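Local atomic coordinates of ATP synthase subunit s, mitochondrial (Bos taurus, PDB entry 3E4G), a protein that regulates mitochondrial ATP synthase, being necessary for its proton conduction and facilitating energy-driven ATP synthesis by blocking a proton leak through an alternative exit pathway. Residues L32-M37 / D70-S75; I66-S71 / I90-C95. The protein carries 1 engineered substitution. All coordinates share one frame; numbering follows the deposited sequence. Where two conformers were deposited one is given.

Interaction 1: residues L32-M37 / D70-S75. With MG (magnesium ion), chain B.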
ATOM      1  N   LEU A  32      -4.306   7.387   7.825  1.00  6.87           N
ATOM      2  CA  LEU A  32      -4.816   8.758   7.780  0.50  7.30           C
ATOM      3  C   LEU A  32      -3.847   9.731   8.495  1.00  7.46           C
ATOM      4  O   LEU A  32      -3.674  10.856   8.019  1.00  7.96           O
ATOM      5  CB  LEU A  32      -6.238   8.905   8.304  0.50  7.95           C
ATOM      6  CG  LEU A  32      -7.325   8.649   7.241  0.50  6.33           C
ATOM      7  CD1 LEU A  32      -7.333   7.201   6.679  0.50  7.64           C
ATOM      8  CD2 LEU A  32      -8.700   8.957   7.886  0.50  7.51           C
ATOM      9  N   ARG A  33      -3.190   9.325   9.583  1.00  7.45           N
ATOM     10  CA  ARG A  33      -2.259  10.271  10.235  1.00  7.88           C
ATOM     11  C   ARG A  33      -1.092  10.583   9.310  1.00  8.00           C
ATOM     12  O   ARG A  33      -0.469  11.651   9.422  1.00  9.07           O
ATOM     13  CB  ARG A  33      -1.798   9.785  11.639  1.00  8.51           C
ATOM     14  CG  ARG A  33      -0.789   8.667  11.624  1.00  8.10           C
ATOM     15  CD  ARG A  33      -0.834   7.915  12.940  1.00  8.39           C
ATOM     16  NE  ARG A  33       0.260   6.951  13.019  1.00  8.61           N
ATOM     17  CZ  ARG A  33       0.216   5.797  13.673  1.00  9.57           C
ATOM     18  NH1 ARG A  33      -0.881   5.464  14.369  1.00 10.66           N
ATOM     19  NH2 ARG A  33       1.257   4.974  13.619  1.00 10.97           N
ATOM     20  N   CYS A  34      -0.764   9.649   8.383  1.00  7.48           N
ATOM     21  CA  CYS A  34       0.300   9.814   7.426  1.00  7.40           C
ATOM     22  C   CYS A  34      -0.175  10.408   6.101  1.00  7.68           C
ATOM     23  O   CYS A  34       0.591  10.403   5.116  1.00  8.32           O
ATOM     24  CB  CYS A  34       1.021   8.472   7.178  1.00  7.44           C
ATOM     25  SG  CYS A  34       1.985   7.891   8.571  1.00  8.04           S
ATOM     26  N   GLY A  35      -1.388  10.973   6.050  1.00  7.76           N
ATOM     27  CA  GLY A  35      -1.838  11.650   4.836  1.00  8.24           C
ATOM     28  C   GLY A  35      -2.333  10.733   3.745  1.00  8.37           C
ATOM     29  O   GLY A  35      -2.355  11.150   2.565  1.00 10.96           O
ATOM     30  N   ALA A  36      -2.735   9.507   4.072  1.00  7.32           N
ATOM     31  CA  ALA A  36      -3.379   8.605   3.166  1.00  7.05           C
ATOM     32  C   ALA A  36      -4.892   8.528   3.481  1.00  7.34           C
ATOM     33  O   ALA A  36      -5.390   9.123   4.474  1.00  8.44           O
ATOM     34  CB  ALA A  36      -2.703   7.233   3.197  1.00  7.62           C
ATOM     35  N   MET A  37      -5.601   7.796   2.683  1.00  7.25           N
ATOM     36  CA  MET A  37      -7.067   7.592   2.831  1.00  7.53           C
ATOM     37  C   MET A  37      -7.331   6.074   2.707  1.00  7.35           C
ATOM     38  O   MET A  37      -6.583   5.335   2.069  1.00  7.42           O
ATOM     39  CB  MET A  37      -7.827   8.335   1.704  1.00  8.20           C
ATOM     40  CG  MET A  37      -7.557   9.829   1.674  1.00  9.03           C
ATOM     41  SD  MET A  37      -8.453  10.554   0.262  1.00 12.74           S
ATOM     42  CE  MET A  37      -7.917  12.243   0.383  1.00 13.99           C
ATOM     43  N   ASP A  70       0.538  11.753  -1.706  1.00  7.90           N
ATOM     44  CA  ASP A  70       1.214  12.813  -0.944  1.00  8.44           C
ATOM     45  C   ASP A  70       1.250  12.411   0.533  1.00  8.78           C
ATOM     46  O   ASP A  70       0.939  13.186   1.429  1.00 10.81           O
ATOM     47  CB  ASP A  70       0.545  14.166  -1.154  1.00  9.65           C
ATOM     48  CG  ASP A  70       0.869  14.760  -2.512  1.00 11.30           C
ATOM     49  OD1 ASP A  70       2.091  14.866  -2.780  1.00 14.77           O
ATOM     50  OD2 ASP A  70      -0.015  15.194  -3.244  1.00 16.43           O
ATOM     51  N   SER A  71       1.702  11.182   0.795  1.00  8.24           N
ATOM     52  CA  SER A  71       1.692  10.561   2.116  1.00  8.00           C
ATOM     53  C   SER A  71       3.122  10.322   2.586  1.00  8.36           C
ATOM     54  O   SER A  71       4.033  10.089   1.774  1.00  8.78           O
ATOM     55  CB  SER A  71       0.930   9.257   2.024  1.00  8.17           C
ATOM     56  OG  SER A  71       1.006   8.472   3.196  1.00  9.72           O
ATOM     57  N   CYS A  72       3.303  10.281   3.908  1.00  8.22           N
ATOM     58  CA  CYS A  72       4.640  10.000   4.511  1.00  8.55           C
ATOM     59  C   CYS A  72       4.807   8.587   4.937  1.00  8.24           C
ATOM     60  O   CYS A  72       5.783   8.287   5.672  1.00  9.51           O
ATOM     61  CB  CYS A  72       4.907  11.003   5.691  1.00  9.56           C
ATOM     62  SG  CYS A  72       3.831  10.741   7.105  1.00 11.15           S
ATOM     63  N   ILE A  73       3.984   7.653   4.465  1.00  7.72           N
ATOM     64  CA  ILE A  73       4.182   6.248   4.813  1.00  7.39           C
ATOM     65  C   ILE A  73       5.531   5.772   4.285  1.00  8.69           C
ATOM     66  O   ILE A  73       6.028   6.139   3.222  1.00 10.20           O
ATOM     67  CB  ILE A  73       3.033   5.369   4.312  1.00  8.17           C
ATOM     68  CG1 ILE A  73       2.869   5.437   2.776  1.00  9.09           C
ATOM     69  CG2 ILE A  73       1.752   5.691   5.062  1.00  8.47           C
ATOM     70  CD1 ILE A  73       1.679   4.533   2.303  1.00 10.99           C
ATOM     71  N   MET A  74       6.117   4.846   5.085  1.00  8.68           N
ATOM     72  CA  MET A  74       7.428   4.238   4.692  1.00 11.81           C
ATOM     73  C   MET A  74       7.672   3.013   5.471  1.00  9.16           C
ATOM     74  O   MET A  74       7.303   2.935   6.633  1.00 13.14           O
ATOM     75  CB  MET A  74       8.487   5.153   4.679  1.00 15.07           C
ATOM     76  CG  MET A  74       8.707   5.557   5.899  1.00 15.71           C
ATOM     77  SD  MET A  74      10.117   6.797   5.917  1.00 24.07           S
ATOM     78  CE  MET A  74      11.297   6.108   4.819  1.00 16.66           C
ATOM     79  N   SER A  75       8.448   2.118   4.912  1.00 10.16           N
ATOM     80  CA  SER A  75       9.110   1.015   5.541  1.00  9.87           C
ATOM     81  C   SER A  75       8.312   0.317   6.597  1.00 10.09           C
ATOM     82  O   SER A  75       7.318  -0.412   6.297  1.00 10.30           O
ATOM     83  CB  SER A  75      10.563   1.443   5.973  1.00 12.02           C
ATOM     84  OG  SER A  75      10.497   2.379   7.059  1.00 13.74           O
TER
HETATM   85 MG    MG B 176      -3.190  12.311   0.848  1.00 11.25          MG
HETATM   86  O   HOH W   1      -1.736  14.222   1.601  1.00 12.65           O
HETATM   87  O   HOH W   2      -4.034  13.547  -0.994  1.00 12.65           O
HETATM   88  O   HOH W   3      -4.873  13.184   2.334  1.00 15.94           O
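Two donors from the loop 70-75 converge on C34 O, just past the end of helix 23-33. C72 N lies in the plane of that carbonyl, 3.0 Å from C34 O with an N-H...O angle of 157°. S71 OG, set anti to its own backbone N (chi1 172°), donates from above the plane, 2.8 Å from C34 O. S71 OG also accepts a weak bond from I73 N at 3.3 Å. An alanine in place of S71 would remove both hydroxyl bonds and would probably leave the loop less firmly tied to the helix end.

Metal coordination is the second kind of link. G35, at phi 79°, is the C-prime residue of the Schellman motif that ends the helix, with A36 N bonded to L31 O and G35 N to L32 O; G35 O binds the magnesium ion (MG) at 2.2 Å. Water 1, another MG ligand, donates to D70 O at 2.9 Å.

The apolar contact is small: C34 CB sits 3.6 Å from C72 SG and equally far from I73 CG2. Around this junction F10 of helix 2-11 touches C34, W30 of helix 23-33 packs on I73, and A68 of strand 63-69 meets A36 and I73.

Interaction 2: residues I66-S71 / I90-C95. With MG (magnesium ion), chain B.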
ATOM      1  N   ILE A  66      -6.972   1.405  -0.362  1.00  6.09           N
ATOM      2  CA  ILE A  66      -6.060   2.388   0.213  1.00  5.93           C
ATOM      3  C   ILE A  66      -5.639   3.325  -0.880  1.00  6.15           C
ATOM      4  O   ILE A  66      -5.276   2.886  -1.975  1.00  6.33           O
ATOM      5  CB  ILE A  66      -4.825   1.700   0.831  1.00  6.29           C
ATOM      6  CG1 ILE A  66      -5.278   0.789   1.992  1.00  6.95           C
ATOM      7  CG2 ILE A  66      -3.775   2.733   1.264  1.00  7.55           C
ATOM      8  CD1 ILE A  66      -4.179  -0.171   2.479  1.00  7.87           C
ATOM      9  N   ASP A  67      -5.663   4.644  -0.597  1.00  6.42           N
ATOM     10  CA  ASP A  67      -5.197   5.647  -1.539  1.00  6.44           C
ATOM     11  C   ASP A  67      -4.230   6.545  -0.791  1.00  6.72           C
ATOM     12  O   ASP A  67      -4.671   7.414  -0.008  1.00  7.26           O
ATOM     13  CB  ASP A  67      -6.358   6.456  -2.132  1.00  8.06           C
ATOM     14  CG  ASP A  67      -5.914   7.504  -3.083  1.00  9.66           C
ATOM     15  OD1 ASP A  67      -4.686   7.730  -3.217  1.00 10.55           O
ATOM     16  OD2 ASP A  67      -6.838   8.080  -3.733  1.00 14.17           O
ATOM     17  N   ALA A  68      -2.940   6.270  -0.926  1.00  6.45           N
ATOM     18  CA  ALA A  68      -1.886   7.039  -0.266  1.00  6.44           C
ATOM     19  C   ALA A  68      -1.299   7.976  -1.287  1.00  6.76           C
ATOM     20  O   ALA A  68      -0.424   7.580  -2.080  1.00  7.47           O
ATOM     21  CB  ALA A  68      -0.838   6.080   0.315  1.00  7.31           C
ATOM     22  N   THR A  69      -1.799   9.210  -1.307  1.00  7.41           N
ATOM     23  CA  THR A  69      -1.302  10.259  -2.206  1.00  7.81           C
ATOM     24  C   THR A  69      -0.690  11.339  -1.359  1.00  7.71           C
ATOM     25  O   THR A  69      -1.306  11.824  -0.414  1.00  8.75           O
ATOM     26  CB  THR A  69      -2.469  10.794  -3.086  1.00  9.00           C
ATOM     27  OG1 THR A  69      -2.928   9.713  -3.930  1.00  9.84           O
ATOM     28  CG2 THR A  69      -1.997  11.946  -3.994  1.00 10.26           C
ATOM     29  N   ASP A  70       0.538  11.753  -1.706  1.00  7.90           N
ATOM     30  CA  ASP A  70       1.214  12.813  -0.944  1.00  8.44           C
ATOM     31  C   ASP A  70       1.250  12.411   0.533  1.00  8.78           C
ATOM     32  O   ASP A  70       0.939  13.186   1.429  1.00 10.81           O
ATOM     33  CB  ASP A  70       0.545  14.166  -1.154  1.00  9.65           C
ATOM     34  CG  ASP A  70       0.869  14.760  -2.512  1.00 11.30           C
ATOM     35  OD1 ASP A  70       2.091  14.866  -2.780  1.00 14.77           O
ATOM     36  OD2 ASP A  70      -0.015  15.194  -3.244  1.00 16.43           O
ATOM     37  N   SER A  71       1.702  11.182   0.795  1.00  8.24           N
ATOM     38  CA  SER A  71       1.692  10.561   2.116  1.00  8.00           C
ATOM     39  C   SER A  71       3.122  10.322   2.586  1.00  8.36           C
ATOM     40  O   SER A  71       4.033  10.089   1.774  1.00  8.78           O
ATOM     41  CB  SER A  71       0.930   9.257   2.024  1.00  8.17           C
ATOM     42  OG  SER A  71       1.006   8.472   3.196  1.00  9.72           O
ATOM     43  N   ILE A  90      -4.641  -0.966  -3.745  1.00  6.36           N
ATOM     44  CA  ILE A  90      -3.702  -0.021  -3.151  1.00  6.21           C
ATOM     45  C   ILE A  90      -3.202   0.910  -4.226  1.00  6.24           C
ATOM     46  O   ILE A  90      -2.725   0.485  -5.277  1.00  7.41           O
ATOM     47  CB  ILE A  90      -2.488  -0.735  -2.498  1.00  6.65           C
ATOM     48  CG1 ILE A  90      -2.945  -1.657  -1.368  1.00  6.87           C
ATOM     49  CG2 ILE A  90      -1.466   0.314  -1.987  1.00  7.88           C
ATOM     50  CD1 ILE A  90      -1.802  -2.483  -0.765  1.00  7.87           C
ATOM     51  N   ARG A  91      -3.276   2.215  -3.951  0.50  6.45           N
ATOM     52  CA  ARG A  91      -2.673   3.249  -4.796  0.50  6.32           C
ATOM     53  C   ARG A  91      -1.623   3.968  -3.944  0.50  6.02           C
ATOM     54  O   ARG A  91      -1.930   4.423  -2.828  0.50  6.38           O
ATOM     55  CB  ARG A  91      -3.747   4.233  -5.266  0.50  7.55           C
ATOM     56  CG  ARG A  91      -3.247   5.281  -6.145  0.50  9.04           C
ATOM     57  CD  ARG A  91      -4.528   5.979  -6.735  0.50  9.36           C
ATOM     58  NE  ARG A  91      -4.179   6.815  -7.784  0.50 11.12           N
ATOM     59  CZ  ARG A  91      -3.938   8.169  -7.494  0.50 10.50           C
ATOM     60  NH1 ARG A  91      -4.049   8.568  -6.257  0.50 20.23           N
ATOM     61  NH2 ARG A  91      -3.753   9.005  -8.483  0.50 14.87           N
ATOM     62  N   LEU A  92      -0.432   4.056  -4.488  1.00  6.08           N
ATOM     63  CA  LEU A  92       0.710   4.802  -3.889  1.00  6.31           C
ATOM     64  C   LEU A  92       1.052   5.889  -4.929  1.00  6.67           C
ATOM     65  O   LEU A  92       1.513   5.545  -6.034  1.00  7.84           O
ATOM     66  CB  LEU A  92       1.916   3.870  -3.665  1.00  6.61           C
ATOM     67  CG  LEU A  92       1.635   2.649  -2.810  1.00  6.72           C
ATOM     68  CD1 LEU A  92       2.860   1.727  -2.750  1.00  9.44           C
ATOM     69  CD2 LEU A  92       1.109   2.980  -1.435  1.00  8.64           C
ATOM     70  N   CYS A  93       0.810   7.138  -4.602  1.00  6.86           N
ATOM     71  CA  CYS A  93       1.004   8.242  -5.549  1.00  7.37           C
ATOM     72  C   CYS A  93       1.730   9.356  -4.830  1.00  7.50           C
ATOM     73  O   CYS A  93       1.276   9.841  -3.789  1.00  7.58           O
ATOM     74  CB  CYS A  93      -0.379   8.710  -6.064  1.00  7.88           C
ATOM     75  SG  CYS A  93      -0.289  10.106  -7.180  1.00 10.74           S
ATOM     76  N   LYS A  94       2.877   9.778  -5.377  1.00  7.91           N
ATOM     77  CA  LYS A  94       3.627  10.897  -4.774  1.00  8.87           C
ATOM     78  C   LYS A  94       3.887  10.570  -3.286  1.00  8.47           C
ATOM     79  O   LYS A  94       3.731  11.395  -2.384  1.00 10.52           O
ATOM     80  CB  LYS A  94       2.880  12.225  -4.926  1.00  9.79           C
ATOM     81  CG  LYS A  94       2.772  12.664  -6.359  1.00 11.31           C
ATOM     82  CD  LYS A  94       1.977  13.987  -6.586  1.00 14.08           C
ATOM     83  CE  LYS A  94       0.499  13.801  -6.461  1.00 17.26           C
ATOM     84  NZ  LYS A  94      -0.277  14.985  -7.098  1.00 22.49           N
ATOM     85  N   CYS A  95       4.332   9.309  -3.062  1.00  8.59           N
ATOM     86  CA  CYS A  95       4.788   8.843  -1.727  1.00  9.01           C
ATOM     87  C   CYS A  95       6.299   8.910  -1.775  1.00  8.94           C
ATOM     88  O   CYS A  95       6.984   8.004  -2.250  1.00 10.21           O
ATOM     89  CB  CYS A  95       4.286   7.469  -1.388  1.00  9.20           C
ATOM     90  SG  CYS A  95       2.509   7.384  -1.137  1.00  9.96           S
TER
HETATM   91 MG    MG B 176      -3.190  12.311   0.848  1.00 11.25          MG
HETATM   92  O   HOH W   4       4.074  14.433  -0.819  1.00 23.84           O
HETATM   93  O   HOH W   5       0.229  16.903  -5.240  1.00 26.75           O
HETATM   94  O   HOH W   1      -1.736  14.222   1.601  1.00 12.65           O
HETATM   95  O   HOH W   6       5.304  12.020   0.167  1.00 13.65           O
HETATM   96  O   HOH W   2      -4.034  13.547  -0.994  1.00 12.65           O
HETATM   97  O   HOH W   3      -4.873  13.184   2.334  1.00 15.94           O
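Strands 63-69 and 89-93 run side by side as consecutive rungs of the leucine-rich-repeat sheet, and the segment directions differ by only 2°. The first shell is the parallel backbone ladder, in which I66, D67, A68 and T69 face I90, R91, L92 and C93. R91 N donates to I66 O, and A68 N returns a bond to R91 O. C93 N then reaches A68 O at 2.8 Å, in the carbonyl plane and nearly straight (169°), and D70 N closes the series on C93 O.

On the buried face A68 CB meets L92 CD2 at 4.1 Å, and at the N-terminal end of the segments I66 CD1 lies alongside I90 CG1. C95 SG comes to A68 CB (3.9 Å) from the loop after the strand. The face of D67, T69, R91 and C93 carries the polar side chains. R91, extended as far as NE, runs alongside D67, and its NH1 bonds D67 OD1 at 3.2 Å as part of a salt bridge. OD1 lies in the guanidinium plane, whereas NH1 meets the carboxylate from above its plane, the two planes being 84° apart. T69 OG1 donates to the syn lone pair of D67 OD1 at 2.7 Å. C93 CB lies over one face of the guanidinium, offset toward its rim.

Farther out, T69 O binds MG at 2.3 Å, and R91 NE has a weak, long ion pair with E120 of the next strand. Past the strands D70 and K94 both adopt left-handed backbone conformations. Their direct ion pair is long; water 5 bridges it, donating to D70 OD2 at 2.6 Å and accepting from K94 NZ at 2.7 Å.

Interactions 1 and 2 share D70 and S71, where strand 63-69 passes into its loop. Both are partly buried, but interaction 2 covers about twice the surface (525 against 246 Å²) and lies closer to the centre of the chain. It pairs two neighbouring strands at the passage from LRR 2 into LRR 3, with one salt bridge on the face of D67 and R91 and a long, water-bridged charge pair beyond the strand ends, whereas interaction 1 joins the N-terminal domain to LRR 2 through loop and helix end. The magnesium ion spans both: G35 O of interaction 1 and T69 O of interaction 2 are its protein ligands. The two also meet directly, M37 N being probably hydrogen-bonded to D67 O.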